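RavA (Legionella pneumophila str. Paris, PDB 6WO6) acts as a Legionella pneumophila effector, probably delivered into host cells during infection, although its molecular activity remains undefined. Local coordinates at residues A[91-97]-A[133-137]; A[105-109]-A[149-154]; A[218-223]-A[287-293]. The protein carries 2 engineered substitutions. All coordinates share one frame; numbering follows the deposited sequence.

All three contacts join helical elements of an elongated, all-alpha chain whose helices are joined by loops, without strands. Contacts 1 and 2 are neighbours, about 14 Å between centres. Helices 77-92 and 102-107 follow each other in the chain, as do helices 131-141 and 147-157, and the segments alternate, 91-97 and 105-109 coming before 133-137 and 149-154. Leu94 of contact 1 packs on Met105 and Ile106 of contact 2, joining them into one continuous packing region. Contact 3 forms later in the sequence, between helix 214-224 and the turn leading into helix 290-294, about 39 and 41 Å from the other two centres. Each site ties together its own neighbourhood of helices, contacts 2 and 3 on opposite sides of the chain's centre.

Contact 1: A[91-97]-A[133-137]; sequences IISLLDP and AIALR
Ile134 turns two branches of its side chain to two successive leucines. Its CG2, placed anti to the backbone N by a chi1 of -62°, reaches Leu94 CD1 at 3.7 Å. The other branch serves Leu95: Ile134 CG1 lies 3.7 Å from Leu95 CD2, and each leucine crosses the isoleucine at about a right angle. Although the CB of Leu95 points away from helix 131-141, its isopropyl end swings back, and CD2 also comes 3.9 Å from Ala133 CB. Beyond this apolar patch Arg137 takes over. Its CG leaves anti to the backbone N and the chain bends at chi2 (84°), which carries the guanidinium to the carbonyls that follow helix 77-92. NH1 donates to Asp96 O over 3.1 Å, approaching from above the carbonyl plane, with an N-H...O angle of 151°. The same NH1 is 3.0 Å from Leu94 O, while NH2 bonds Asn99 O further along. The arginine therefore holds the main-chain oxygens of Asp96 and Asn99 in the loop after helix 77-92, and not the Asp96 carboxylate, whose OD1 is 6.8 Å from Arg137 NH1. Around the pair, Ile91 and Ile134 both rest on helix 120-127, Ile134 also meets Phe163 of helix 162-181, and Leu94 faces helix 102-107, so these helices converge on the C-terminal end of helix 77-92 and the body of helix 131-141.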
loop_
_atom_site.group_PDB
_atom_site.type_symbol
_atom_site.label_atom_id
_atom_site.label_comp_id
_atom_site.label_asym_id
_atom_site.label_seq_id
_atom_site.Cartn_x
_atom_site.Cartn_y
_atom_site.Cartn_z
ATOM N N ILE A 91 4.530 17.614 -7.655
ATOM C CA ILE A 91 3.548 16.630 -7.208
ATOM C C ILE A 91 3.669 15.339 -8.013
ATOM O O ILE A 91 3.649 14.240 -7.450
ATOM C CB ILE A 91 2.127 17.214 -7.276
ATOM C CG1 ILE A 91 1.933 18.247 -6.166
ATOM C CG2 ILE A 91 1.089 16.105 -7.167
ATOM C CD1 ILE A 91 0.599 18.960 -6.222
ATOM N N ILE A 92 3.812 15.447 -9.336
ATOM C CA ILE A 92 3.829 14.256 -10.180
ATOM C C ILE A 92 5.128 13.475 -10.009
ATOM O O ILE A 92 5.143 12.246 -10.156
ATOM C CB ILE A 92 3.568 14.661 -11.645
ATOM C CG1 ILE A 92 2.062 14.715 -11.912
ATOM C CG2 ILE A 92 4.264 13.728 -12.627
ATOM C CD1 ILE A 92 1.328 13.450 -11.520
ATOM N N SER A 93 6.226 14.150 -9.659
ATOM C CA SER A 93 7.479 13.442 -9.425
ATOM C C SER A 93 7.418 12.518 -8.215
ATOM O O SER A 93 8.352 11.735 -8.012
ATOM C CB SER A 93 8.627 14.439 -9.262
ATOM O OG SER A 93 8.413 15.288 -8.149
ATOM N N LEU A 94 6.356 12.593 -7.408
ATOM C CA LEU A 94 6.145 11.584 -6.377
ATOM C C LEU A 94 5.877 10.217 -6.993
ATOM O O LEU A 94 6.256 9.192 -6.414
ATOM C CB LEU A 94 4.987 11.988 -5.465
ATOM C CG LEU A 94 5.138 13.264 -4.636
ATOM C CD1 LEU A 94 3.835 13.593 -3.922
ATOM C CD2 LEU A 94 6.271 13.131 -3.635
ATOM N N LEU A 95 5.234 10.183 -8.161
ATOM C CA LEU A 95 4.942 8.947 -8.876
ATOM C C LEU A 95 6.006 8.589 -9.908
ATOM O O LEU A 95 5.809 7.642 -10.676
ATOM C CB LEU A 95 3.579 9.046 -9.565
ATOM C CG LEU A 95 2.344 9.127 -8.668
ATOM C CD1 LEU A 95 1.085 9.218 -9.512
ATOM C CD2 LEU A 95 2.285 7.927 -7.736
ATOM N N ASP A 96 7.110 9.319 -9.948
ATOM C CA ASP A 96 8.170 9.042 -10.911
ATOM C C ASP A 96 8.861 7.730 -10.562
ATOM O O ASP A 96 9.421 7.612 -9.463
ATOM C CB ASP A 96 9.180 10.186 -10.928
ATOM C CG ASP A 96 10.257 10.005 -11.981
ATOM O OD1 ASP A 96 10.033 9.247 -12.949
ATOM O OD2 ASP A 96 11.334 10.619 -11.836
ATOM N N PRO A 97 8.841 6.725 -11.442
ATOM C CA PRO A 97 9.547 5.471 -11.128
ATOM C C PRO A 97 11.036 5.661 -10.906
ATOM O O PRO A 97 11.626 4.948 -10.084
ATOM C CB PRO A 97 9.264 4.593 -12.357
ATOM C CG PRO A 97 8.021 5.165 -12.959
ATOM C CD PRO A 97 8.102 6.643 -12.713
ATOM N N ALA A 133 -2.690 6.274 -5.482
ATOM C CA ALA A 133 -1.384 5.877 -5.999
ATOM C C ALA A 133 -0.254 6.518 -5.203
ATOM O O ALA A 133 0.715 5.843 -4.829
ATOM C CB ALA A 133 -1.273 6.239 -7.481
ATOM N N ILE A 134 -0.366 7.821 -4.926
ATOM C CA ILE A 134 0.694 8.518 -4.205
ATOM C C ILE A 134 0.766 8.035 -2.762
ATOM O O ILE A 134 1.857 7.875 -2.202
ATOM C CB ILE A 134 0.491 10.043 -4.282
ATOM C CG1 ILE A 134 0.556 10.526 -5.734
ATOM C CG2 ILE A 134 1.542 10.761 -3.453
ATOM C CD1 ILE A 134 0.296 12.010 -5.896
ATOM N N ALA A 135 -0.390 7.791 -2.137
ATOM C CA ALA A 135 -0.384 7.274 -0.773
ATOM C C ALA A 135 0.262 5.896 -0.714
ATOM O O ALA A 135 1.036 5.603 0.206
ATOM C CB ALA A 135 -1.810 7.235 -0.221
ATOM N N LEU A 136 -0.025 5.042 -1.702
ATOM C CA LEU A 136 0.608 3.730 -1.765
ATOM C C LEU A 136 2.117 3.860 -1.924
ATOM O O LEU A 136 2.887 3.168 -1.248
ATOM C CB LEU A 136 0.015 2.921 -2.916
ATOM C CG LEU A 136 0.618 1.533 -3.142
ATOM C CD1 LEU A 136 -0.004 0.510 -2.205
ATOM C CD2 LEU A 136 0.470 1.104 -4.590
ATOM N N ARG A 137 2.559 4.749 -2.818
ATOM C CA ARG A 137 3.992 4.925 -3.033
ATOM C C ARG A 137 4.685 5.415 -1.766
ATOM O O ARG A 137 5.765 4.926 -1.403
ATOM C CB ARG A 137 4.231 5.901 -4.185
ATOM C CG ARG A 137 5.672 5.963 -4.648
ATOM C CD ARG A 137 5.976 4.859 -5.647
ATOM N NE ARG A 137 7.411 4.691 -5.859
ATOM C CZ ARG A 137 8.164 5.512 -6.585
ATOM N NH1 ARG A 137 7.622 6.573 -7.171
ATOM N NH2 ARG A 137 9.461 5.276 -6.721
#

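Contact 2: A[105-109]-A[149-154]; sequences MILEK and RVSQNI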
loop_
_atom_site.group_PDB
_atom_site.type_symbol
_atom_site.label_atom_id
_atom_site.label_comp_id
_atom_site.label_asym_id
_atom_site.label_seq_id
_atom_site.Cartn_x
_atom_site.Cartn_y
_atom_site.Cartn_z
ATOM N N MET A 105 11.745 14.109 -0.549
ATOM C CA MET A 105 11.304 15.377 -1.119
ATOM C C MET A 105 10.232 16.030 -0.255
ATOM O O MET A 105 10.210 17.258 -0.103
ATOM C CB MET A 105 10.797 15.149 -2.544
ATOM C CG MET A 105 9.821 16.192 -3.049
ATOM S SD MET A 105 9.439 15.965 -4.795
ATOM C CE MET A 105 9.496 14.179 -4.928
ATOM N N ILE A 106 9.344 15.228 0.336
ATOM C CA ILE A 106 8.304 15.809 1.182
ATOM C C ILE A 106 8.885 16.309 2.506
ATOM O O ILE A 106 8.422 17.318 3.052
ATOM C CB ILE A 106 7.167 14.792 1.391
ATOM C CG1 ILE A 106 6.522 14.464 0.041
ATOM C CG2 ILE A 106 6.134 15.310 2.386
ATOM C CD1 ILE A 106 5.089 14.009 0.131
ATOM N N LEU A 107 9.914 15.639 3.027
ATOM C CA LEU A 107 10.496 16.020 4.310
ATOM C C LEU A 107 11.509 17.148 4.176
ATOM O O LEU A 107 11.610 17.991 5.073
ATOM C CB LEU A 107 11.167 14.813 4.968
ATOM C CG LEU A 107 10.256 13.686 5.442
ATOM C CD1 LEU A 107 11.075 12.540 6.010
ATOM C CD2 LEU A 107 9.268 14.208 6.466
ATOM N N GLU A 108 12.263 17.179 3.077
ATOM C CA GLU A 108 13.252 18.223 2.805
ATOM C C GLU A 108 12.628 19.592 2.587
ATOM O O GLU A 108 13.354 20.519 2.193
ATOM C CB GLU A 108 14.095 17.841 1.587
ATOM C CG GLU A 108 15.062 16.692 1.829
ATOM C CD GLU A 108 15.559 16.070 0.538
ATOM O OE1 GLU A 108 15.087 16.482 -0.545
ATOM O OE2 GLU A 108 16.418 15.166 0.605
ATOM N N LYS A 109 11.322 19.715 2.835
ATOM C CA LYS A 109 10.587 20.968 2.687
ATOM C C LYS A 109 10.697 21.516 1.267
ATOM O O LYS A 109 10.682 22.730 1.049
ATOM C CB LYS A 109 11.046 22.005 3.717
ATOM C CG LYS A 109 11.297 21.418 5.106
ATOM C CD LYS A 109 10.621 22.223 6.204
ATOM C CE LYS A 109 9.159 21.835 6.359
ATOM N NZ LYS A 109 8.500 22.605 7.452
ATOM N N ARG A 149 6.170 11.945 10.523
ATOM C CA ARG A 149 6.577 13.295 10.151
ATOM C C ARG A 149 6.089 13.640 8.749
ATOM O O ARG A 149 5.466 14.690 8.544
ATOM C CB ARG A 149 8.098 13.439 10.254
ATOM C CG ARG A 149 8.618 14.814 9.858
ATOM C CD ARG A 149 9.648 15.346 10.843
ATOM N NE ARG A 149 9.034 16.175 11.879
ATOM C CZ ARG A 149 8.718 17.457 11.718
ATOM N NH1 ARG A 149 8.163 18.137 12.712
ATOM N NH2 ARG A 149 8.952 18.061 10.559
ATOM N N VAL A 150 6.366 12.757 7.778
ATOM C CA VAL A 150 5.797 12.877 6.433
ATOM C C VAL A 150 4.326 13.242 6.531
ATOM O O VAL A 150 3.897 14.305 6.066
ATOM C CB VAL A 150 5.990 11.570 5.639
ATOM C CG1 VAL A 150 5.218 11.612 4.328
ATOM C CG2 VAL A 150 7.459 11.304 5.372
ATOM N N SER A 151 3.548 12.370 7.180
ATOM C CA SER A 151 2.116 12.593 7.351
ATOM C C SER A 151 1.830 14.003 7.856
ATOM O O SER A 151 0.998 14.720 7.285
ATOM C CB SER A 151 1.537 11.547 8.308
ATOM O OG SER A 151 0.121 11.524 8.249
ATOM N N GLN A 152 2.543 14.434 8.904
ATOM C CA GLN A 152 2.277 15.754 9.470
ATOM C C GLN A 152 2.423 16.842 8.415
ATOM O O GLN A 152 1.549 17.709 8.285
ATOM C CB GLN A 152 3.204 16.034 10.653
ATOM C CG GLN A 152 2.913 17.365 11.332
ATOM C CD GLN A 152 4.007 17.798 12.288
ATOM O OE1 GLN A 152 4.610 18.861 12.117
ATOM N NE2 GLN A 152 4.262 16.985 13.307
ATOM N N ASN A 153 3.505 16.794 7.632
ATOM C CA ASN A 153 3.684 17.770 6.561
ATOM C C ASN A 153 2.472 17.785 5.640
ATOM O O ASN A 153 1.928 18.852 5.328
ATOM C CB ASN A 153 4.965 17.466 5.779
ATOM C CG ASN A 153 6.215 17.965 6.484
ATOM O OD1 ASN A 153 6.189 18.283 7.672
ATOM N ND2 ASN A 153 7.321 18.038 5.748
ATOM N N ILE A 154 2.000 16.601 5.238
ATOM C CA ILE A 154 0.853 16.526 4.338
ATOM C C ILE A 154 -0.369 17.180 4.965
ATOM O O ILE A 154 -1.170 17.816 4.268
ATOM C CB ILE A 154 0.569 15.062 3.953
ATOM C CG1 ILE A 154 1.818 14.406 3.363
ATOM C CG2 ILE A 154 -0.571 14.991 2.954
ATOM C CD1 ILE A 154 2.221 14.974 2.036
#
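Ile106 and Leu107, at the end of helix 102-107, meet Val150, Asn153 and Ile154 on one side of helix 147-157, and most of what passes between them is apolar. On one flank Ile106 CD1 touches Ile154 CD1 at 3.6 Å, the two side chains crossing at about a right angle; Ile106 CG2 is also near that same methyl and, at 4.3 Å, Val150 CG1. On the other flank Leu107 does the work. Its CG stands anti to the carbonyl carbon (chi1 -68°), and from there CD2 reaches Val150 CG2 at 3.6 Å while also lying 3.5 Å from Arg149 CG. Arg149 thus contributes the methylene base of its side chain to the packing.

One polar link runs between these two hydrophobic flanks. Asn153 sends ND2 to Ile106 O, 3.0 Å away, with an N-H...O angle of 146°. The oxygen lies practically in the plane of the amide, while the donor is tilted 34° from the carbonyl plane. The Asn153 and Ile106 side chains slide past each other in opposite directions, with Asn153 CB against Ile106 CG2, so this residue packs and bonds at once. Ile106 is in the last turn of its helix, and Glu108 is the first residue beyond it to leave helical geometry, so the amide meets a main-chain oxygen near the point where the helix stops.

Charge plays a minor part: Lys109 brings only CE near Asn153, and its NZ is 5.5 Å from Arg149 NH2. The chemistry is therefore that of a largely hydrophobic helix pairing tied by a single buried amide, with the like-charged ends of Lys109 and Arg149 near each other but not touching at its exposed border.

Contact 3: A[218-223]-A[287-293]; sequences AGKLAL and FAILFPE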
loop_
_atom_site.group_PDB
_atom_site.type_symbol
_atom_site.label_atom_id
_atom_site.label_comp_id
_atom_site.label_asym_id
_atom_site.label_seq_id
_atom_site.Cartn_x
_atom_site.Cartn_y
_atom_site.Cartn_z
ATOM N N ALA A 218 0.318 -18.354 8.268
ATOM C CA ALA A 218 -0.799 -19.276 8.430
ATOM C C ALA A 218 -0.608 -20.162 9.651
ATOM O O ALA A 218 -1.568 -20.442 10.378
ATOM C CB ALA A 218 -0.968 -20.124 7.171
ATOM N N GLY A 219 0.627 -20.607 9.896
ATOM C CA GLY A 219 0.890 -21.393 11.091
ATOM C C GLY A 219 0.619 -20.613 12.363
ATOM O O GLY A 219 -0.052 -21.101 13.279
ATOM N N LYS A 220 1.130 -19.377 12.430
ATOM C CA LYS A 220 0.890 -18.550 13.611
ATOM C C LYS A 220 -0.588 -18.211 13.772
ATOM O O LYS A 220 -1.083 -18.131 14.901
ATOM C CB LYS A 220 1.729 -17.274 13.549
ATOM C CG LYS A 220 3.231 -17.518 13.537
ATOM C CD LYS A 220 3.994 -16.281 13.983
ATOM C CE LYS A 220 5.491 -16.439 13.779
ATOM N NZ LYS A 220 5.858 -16.398 12.335
ATOM N N LEU A 221 -1.310 -18.025 12.664
ATOM C CA LEU A 221 -2.745 -17.779 12.748
ATOM C C LEU A 221 -3.469 -18.991 13.317
ATOM O O LEU A 221 -4.253 -18.870 14.264
ATOM C CB LEU A 221 -3.301 -17.420 11.371
ATOM C CG LEU A 221 -3.111 -15.975 10.909
ATOM C CD1 LEU A 221 -3.626 -15.793 9.490
ATOM C CD2 LEU A 221 -3.813 -15.028 11.864
ATOM N N ALA A 222 -3.214 -20.172 12.750
ATOM C CA ALA A 222 -3.843 -21.387 13.258
ATOM C C ALA A 222 -3.507 -21.619 14.724
ATOM O O ALA A 222 -4.331 -22.163 15.469
ATOM C CB ALA A 222 -3.417 -22.593 12.420
ATOM N N LEU A 223 -2.316 -21.204 15.159
ATOM C CA LEU A 223 -1.920 -21.446 16.542
ATOM C C LEU A 223 -2.575 -20.460 17.511
ATOM O O LEU A 223 -3.091 -20.868 18.557
ATOM C CB LEU A 223 -0.396 -21.389 16.666
ATOM C CG LEU A 223 0.171 -21.641 18.064
ATOM C CD1 LEU A 223 -0.273 -22.998 18.587
ATOM C CD2 LEU A 223 1.689 -21.536 18.055
ATOM N N PHE A 287 3.360 -26.723 8.903
ATOM C CA PHE A 287 2.726 -26.091 10.055
ATOM C C PHE A 287 3.171 -26.761 11.348
ATOM O O PHE A 287 2.375 -26.965 12.271
ATOM C CB PHE A 287 1.207 -26.125 9.916
ATOM C CG PHE A 287 0.701 -25.429 8.686
ATOM C CD1 PHE A 287 1.172 -24.171 8.343
ATOM C CD2 PHE A 287 -0.232 -26.037 7.863
ATOM C CE1 PHE A 287 0.709 -23.525 7.205
ATOM C CE2 PHE A 287 -0.698 -25.398 6.724
ATOM C CZ PHE A 287 -0.227 -24.142 6.394
ATOM N N ALA A 288 4.463 -27.094 11.433
ATOM C CA ALA A 288 4.975 -27.844 12.576
ATOM C C ALA A 288 4.793 -27.087 13.886
ATOM O O ALA A 288 4.669 -27.711 14.949
ATOM C CB ALA A 288 6.449 -28.182 12.356
ATOM N N ILE A 289 4.757 -25.751 13.829
ATOM C CA ILE A 289 4.609 -24.932 15.027
ATOM C C ILE A 289 3.362 -25.305 15.818
ATOM O O ILE A 289 3.293 -25.052 17.025
ATOM C CB ILE A 289 4.594 -23.436 14.638
ATOM C CG1 ILE A 289 4.770 -22.548 15.872
ATOM C CG2 ILE A 289 3.308 -23.086 13.907
ATOM C CD1 ILE A 289 4.759 -21.071 15.557
ATOM N N LEU A 290 2.378 -25.928 15.166
ATOM C CA LEU A 290 1.149 -26.299 15.856
ATOM C C LEU A 290 1.369 -27.402 16.884
ATOM O O LEU A 290 0.632 -27.471 17.874
ATOM C CB LEU A 290 0.096 -26.743 14.841
ATOM C CG LEU A 290 -0.663 -25.648 14.099
ATOM C CD1 LEU A 290 -1.523 -26.245 13.002
ATOM C CD2 LEU A 290 -1.516 -24.877 15.083
ATOM N N PHE A 291 2.371 -28.262 16.684
ATOM C CA PHE A 291 2.379 -29.541 17.393
ATOM C C PHE A 291 2.855 -29.484 18.848
ATOM O O PHE A 291 2.196 -30.080 19.710
ATOM C CB PHE A 291 3.204 -30.563 16.607
ATOM C CG PHE A 291 2.489 -31.102 15.405
ATOM C CD1 PHE A 291 2.468 -30.390 14.216
ATOM C CD2 PHE A 291 1.815 -32.306 15.471
ATOM C CE1 PHE A 291 1.802 -30.882 13.111
ATOM C CE2 PHE A 291 1.144 -32.803 14.370
ATOM C CZ PHE A 291 1.137 -32.093 13.188
ATOM N N PRO A 292 3.973 -28.818 19.177
ATOM C CA PRO A 292 4.406 -28.819 20.589
ATOM C C PRO A 292 3.361 -28.285 21.556
ATOM O O PRO A 292 3.203 -28.838 22.650
ATOM C CB PRO A 292 5.662 -27.939 20.566
ATOM C CG PRO A 292 6.183 -28.078 19.184
ATOM C CD PRO A 292 4.961 -28.142 18.314
ATOM N N GLU A 293 2.633 -27.230 21.183
ATOM C CA GLU A 293 1.603 -26.688 22.065
ATOM C C GLU A 293 0.432 -27.653 22.206
ATOM O O GLU A 293 0.051 -28.031 23.320
ATOM C CB GLU A 293 1.115 -25.337 21.540
ATOM C CG GLU A 293 1.468 -24.153 22.423
ATOM C CD GLU A 293 2.731 -23.446 21.971
ATOM O OE1 GLU A 293 3.078 -22.405 22.570
ATOM O OE2 GLU A 293 3.375 -23.925 21.011
#
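Leu290 drives one methyl, CD2, down onto helix 214-224, where it lies 3.8 Å from Leu223 CA and 4.0 Å from Ala222 CB. Leu290 and Leu223 run alongside each other in opposite directions, and the CB of Leu223 completes the seat for that methyl. In Leu223 itself, CG anti to N (chi1 -179°) carries the isopropyl end out toward segment 287-293, where its two methyls meet different neighbours. CD2 goes to Ile289, meeting CG1 at 3.9 Å with the side chains crossing near a right angle; CD1 turns to Glu293, coming 4.0 Å from its CB in a second right-angle crossing. The glutamate contributes here through its aliphatic base.

Further back along the helix the surface is flatter. Gly219 has no side chain, and its backbone comes to within 5.1 Å, CA to CA, of Phe287. The Phe287 ring meets this part of the helix obliquely, with CD1 3.9 Å from Gly219 CA and CE1 3.8 Å from Ala218 CB. Ile289 CG2 covers the carbonyl of the same glycine. Phe287, Ile289 and Leu290 all reach the helix from a type I beta turn spanning 287 to 290, which has a Leu290 N to Phe287 O bond; no hydrogen bond crosses between the segments.

Behind the turn, helix 246-265 receives Phe287 on Ser253 and Ala254, and Phe291 on Ile261. Leu221 packs on Val251 of that helix too, while Ala288, Phe291 and Pro292 lean on helix 311-327, so the contact of helix 214-224 with segment 287-293 is backed by these two long helices.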